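Local structure of cell shape-determining protein MreC (Streptococcus pneumoniae, 2QF4) at residues 27-30 / 31-35; 67-70 / 71-75. The protein takes part, here represented by its major extracellular domain, in forming and maintaining cell shape, probably within the elongasome that synthesizes peripheral peptidoglycan. One frame throughout, in Å; residues are numbered along the deposited sequence. Where two conformers were deposited one is given.

Contact 1. Residues 27-30 / 31-35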
# COMPACT_ATOMS: atom_id res chain seq x y z
N LEU A 27 0.33 -14.44 8.24
CA LEU A 27 0.40 -14.08 9.64
C LEU A 27 -0.44 -15.04 10.48
O LEU A 27 -1.45 -15.56 10.03
CB LEU A 27 -0.09 -12.64 9.85
CG LEU A 27 0.49 -11.59 8.95
CD1 LEU A 27 -0.13 -10.21 9.29
CD2 LEU A 27 1.99 -11.57 9.07
N ASP A 28 -0.01 -15.24 11.72
CA ASP A 28 -0.65 -16.16 12.66
C ASP A 28 -1.78 -15.56 13.48
O ASP A 28 -2.04 -16.05 14.56
CB ASP A 28 0.40 -16.79 13.57
CG ASP A 28 1.05 -15.83 14.54
OD1 ASP A 28 0.79 -14.62 14.50
OD2 ASP A 28 1.87 -16.35 15.34
N ALA A 29 -2.54 -14.61 12.93
CA ALA A 29 -3.79 -14.10 13.53
C ALA A 29 -4.73 -13.98 12.35
O ALA A 29 -4.32 -13.49 11.29
CB ALA A 29 -3.56 -12.83 14.26
N GLY A 30 -6.01 -14.25 12.52
CA GLY A 30 -7.01 -13.56 11.82
C GLY A 30 -8.27 -13.12 12.44
O GLY A 30 -8.20 -12.30 13.30
N ARG A 31 -9.39 -13.56 11.87
CA ARG A 31 -10.68 -12.94 12.21
C ARG A 31 -11.00 -13.09 13.69
O ARG A 31 -11.55 -12.17 14.30
CB ARG A 31 -11.80 -13.54 11.37
CG ARG A 31 -13.19 -12.93 11.39
CD ARG A 31 -14.07 -13.73 10.40
NE ARG A 31 -13.72 -13.47 9.00
CZ ARG A 31 -13.26 -14.35 8.11
NH1 ARG A 31 -13.05 -15.63 8.43
NH2 ARG A 31 -12.98 -13.94 6.87
N SER A 32 -10.59 -14.22 14.28
CA SER A 32 -10.86 -14.45 15.71
C SER A 32 -10.19 -13.40 16.60
O SER A 32 -10.61 -13.21 17.76
CB SER A 32 -10.42 -15.85 16.11
OG SER A 32 -9.01 -15.95 16.17
N LYS A 33 -9.15 -12.73 16.07
CA LYS A 33 -8.46 -11.65 16.77
C LYS A 33 -8.66 -10.27 16.14
O LYS A 33 -8.03 -9.31 16.55
CB LYS A 33 -6.97 -11.97 16.88
CG LYS A 33 -6.67 -12.92 17.98
CD LYS A 33 -5.25 -13.40 17.95
CE LYS A 33 -4.99 -14.36 19.11
NZ LYS A 33 -3.58 -14.87 19.08
N GLY A 34 -9.59 -10.18 15.21
CA GLY A 34 -10.01 -8.89 14.68
C GLY A 34 -9.47 -8.50 13.32
O GLY A 34 -9.70 -7.38 12.87
N ALA A 35 -8.76 -9.40 12.64
CA ALA A 35 -8.31 -9.10 11.28
C ALA A 35 -9.54 -8.89 10.40
O ALA A 35 -10.56 -9.59 10.54
CB ALA A 35 -7.46 -10.24 10.77
O HOH W 1 -4.27 -16.49 16.30
O HOH W 2 -0.97 -14.01 17.24
O HOH W 3 -6.60 -15.13 15.24
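The carbonyl oxygen of Gly30 is gripped by two backbone N-H groups from the turn that follows it. Ala35 N donates to Gly30 O at 3.0 Å with an N-H...O angle of 161°, and Lys33 N donates to the same oxygen at 3.0 Å along a more bent line. Both donors stand well off the carbonyl plane and arrive from opposite faces, which holds this peptide within the curve of the loop. Gly34 N bonds back to Arg31 O, closing the turn around the 3-10 residues; nested within the Ala35-Gly30 bond, it completes a Schellman motif whose left-handed glycine is Gly34 (phi 103°).

A water accepts from Gly30 N at 2.9 Å and hydrogen-bonds to Ser32 OG, which also bonds to Asn57. The Lys33 chain runs back, extended, alongside Ala29 and Asp28, its CD 4.1 Å from Ala29 CB, and NZ reaches two waters by weak bonds; one of these waters donates to Asp28 O. On the buried side, Ala35 CB packs 3.3 Å from Gly30 O.

The loop leads from strand 24-27 to strand 40-43 at one end of the first barrel. Leu27 and Ala35 both touch strands 59-63 and 160-166, while Ala29 lies on Ala11 of strand 6-16.

Contact 2. Residues 67-70 / 71-75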
# COMPACT_ATOMS: atom_id res chain seq x y z
N THR A 67 4.45 -7.75 -9.32
CA THR A 67 4.49 -7.13 -10.64
C THR A 67 3.17 -6.45 -10.99
O THR A 67 3.16 -5.29 -11.38
CB THR A 67 4.85 -8.18 -11.71
OG1 THR A 67 6.10 -8.76 -11.35
CG2 THR A 67 4.91 -7.53 -13.10
N GLU A 68 2.08 -7.20 -10.87
CA GLU A 68 0.75 -6.68 -11.09
C GLU A 68 -0.01 -6.70 -9.77
O GLU A 68 0.11 -7.65 -9.01
CB GLU A 68 -0.00 -7.56 -12.09
CG GLU A 68 0.55 -7.52 -13.48
CD GLU A 68 0.17 -6.28 -14.24
OE1 GLU A 68 -0.56 -5.40 -13.76
OE2 GLU A 68 0.57 -6.21 -15.41
N ASN A 69 -0.77 -5.64 -9.52
CA ASN A 69 -1.49 -5.47 -8.26
C ASN A 69 -2.94 -5.10 -8.59
O ASN A 69 -3.18 -4.01 -9.09
CB ASN A 69 -0.83 -4.40 -7.40
CG ASN A 69 -1.27 -4.51 -5.95
OD1 ASN A 69 -2.46 -4.42 -5.65
ND2 ASN A 69 -0.31 -4.72 -5.05
N ALA A 70 -3.87 -5.97 -8.24
CA ALA A 70 -5.29 -5.76 -8.52
C ALA A 70 -6.04 -5.12 -7.36
O ALA A 70 -7.27 -4.97 -7.46
CB ALA A 70 -5.92 -7.09 -8.88
N ASP A 71 -5.36 -4.75 -6.27
CA ASP A 71 -6.07 -4.39 -5.04
C ASP A 71 -6.53 -2.94 -4.98
O ASP A 71 -7.24 -2.58 -4.04
CB ASP A 71 -5.22 -4.76 -3.85
CG ASP A 71 -4.94 -6.25 -3.81
OD1 ASP A 71 -5.78 -7.03 -4.29
OD2 ASP A 71 -3.85 -6.64 -3.34
N LYS A 72 -6.17 -2.11 -5.95
CA LYS A 72 -6.71 -0.74 -6.04
C LYS A 72 -6.48 -0.00 -4.73
O LYS A 72 -7.36 0.71 -4.23
CB LYS A 72 -8.20 -0.75 -6.43
CG LYS A 72 -8.45 -1.41 -7.79
CD LYS A 72 -9.90 -1.26 -8.25
CE LYS A 72 -10.22 -2.02 -9.56
NZ LYS A 72 -10.53 -3.47 -9.25
N ILE A 73 -5.26 -0.10 -4.21
CA ILE A 73 -4.89 0.57 -3.00
C ILE A 73 -4.75 2.06 -3.28
O ILE A 73 -3.93 2.47 -4.11
CB ILE A 73 -3.58 0.04 -2.39
CG1 ILE A 73 -3.70 -1.44 -2.03
CG2 ILE A 73 -3.20 0.86 -1.14
CD1 ILE A 73 -2.31 -2.12 -1.88
N SER A 74 -5.55 2.88 -2.61
CA SER A 74 -5.51 4.33 -2.75
C SER A 74 -4.25 4.93 -2.15
O SER A 74 -3.90 4.60 -1.02
CB SER A 74 -6.76 4.89 -2.02
OG SER A 74 -6.68 6.29 -1.82
N VAL A 75 -3.60 5.82 -2.89
CA VAL A 75 -2.45 6.58 -2.44
C VAL A 75 -2.65 8.03 -2.79
O VAL A 75 -3.47 8.39 -3.62
CB VAL A 75 -1.11 6.04 -3.05
CG1 VAL A 75 -0.84 4.64 -2.52
CG2 VAL A 75 -1.10 6.07 -4.57
O HOH W 4 -3.13 -1.69 -5.35
O HOH W 5 -4.74 -1.93 -8.53
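Asn69 turns its side-chain oxygen toward the following backbone and accepts a hydrogen bond from the residue two places on. Asp71 N lies 3.0 Å from Asn69 OD1, with an N-H...O angle of 159°, and the donor sits in the carbonyl plane. This side chain-to-backbone link, from an Asn to the N-H of the second residue after it, is that of an Asx turn. A chi1 of -162° sets CG anti to the backbone N and beside the carbonyl carbon, from where OD1 can reach the N-H of Asp71.

Water extends the same connection. One molecule donates to Asn69 OD1 at 2.8 Å and accepts from Ile73 N at 2.9 Å; OD1 therefore serves both the backbone N-H of Asp71 and a bridge to the residue that leads into the strand. A second water donates to Asn69 O at 2.7 Å and accepts from Lys72 N at 3.0 Å. Two single-water bridges thus span the bend from Asn69.

Contacts between side chains are fewer. Asn69 OD1 rests against Asp71 CB at 3.3 Å, with the amide and carboxylate planes turned 89° apart; Asp71 OD2 has a weak hydrogen bond with Ser50 OG. Lys72 brings CG to 3.8 Å from Ala70 O, and a bend at its last torsion turns NZ back toward that carbonyl without a bond.

The segment brings the chain into strand 74-79 of the second barrel. Asn69 and Ile73 pair through their backbones with Ile89 and Ile88 of strand 82-92, Asn69 and Asp71 touch Asn62 of strand 59-63 in the first barrel, and Ile73 packs on Leu64 and Phe123.

From the N terminus, the chain first reaches contact 1, where residues 27-35 turn away from strand 24-27 on the way to strand 40-43. Strands 40-43, 46-54 and 59-63 follow within the same antiparallel barrel, and the chain then passes through contact 2, residues 67-75, into strand 74-79 of the other. The two contacts are in series, neither nested nor crossed, with centres about 23 Å apart and nearest atoms about 14 Å apart. Contact 1 closes a loop on the outer side of the first barrel, whereas contact 2 lies near the chain's centre and joins the two barrels, a pairing consistent with the alpha-lytic protease fold.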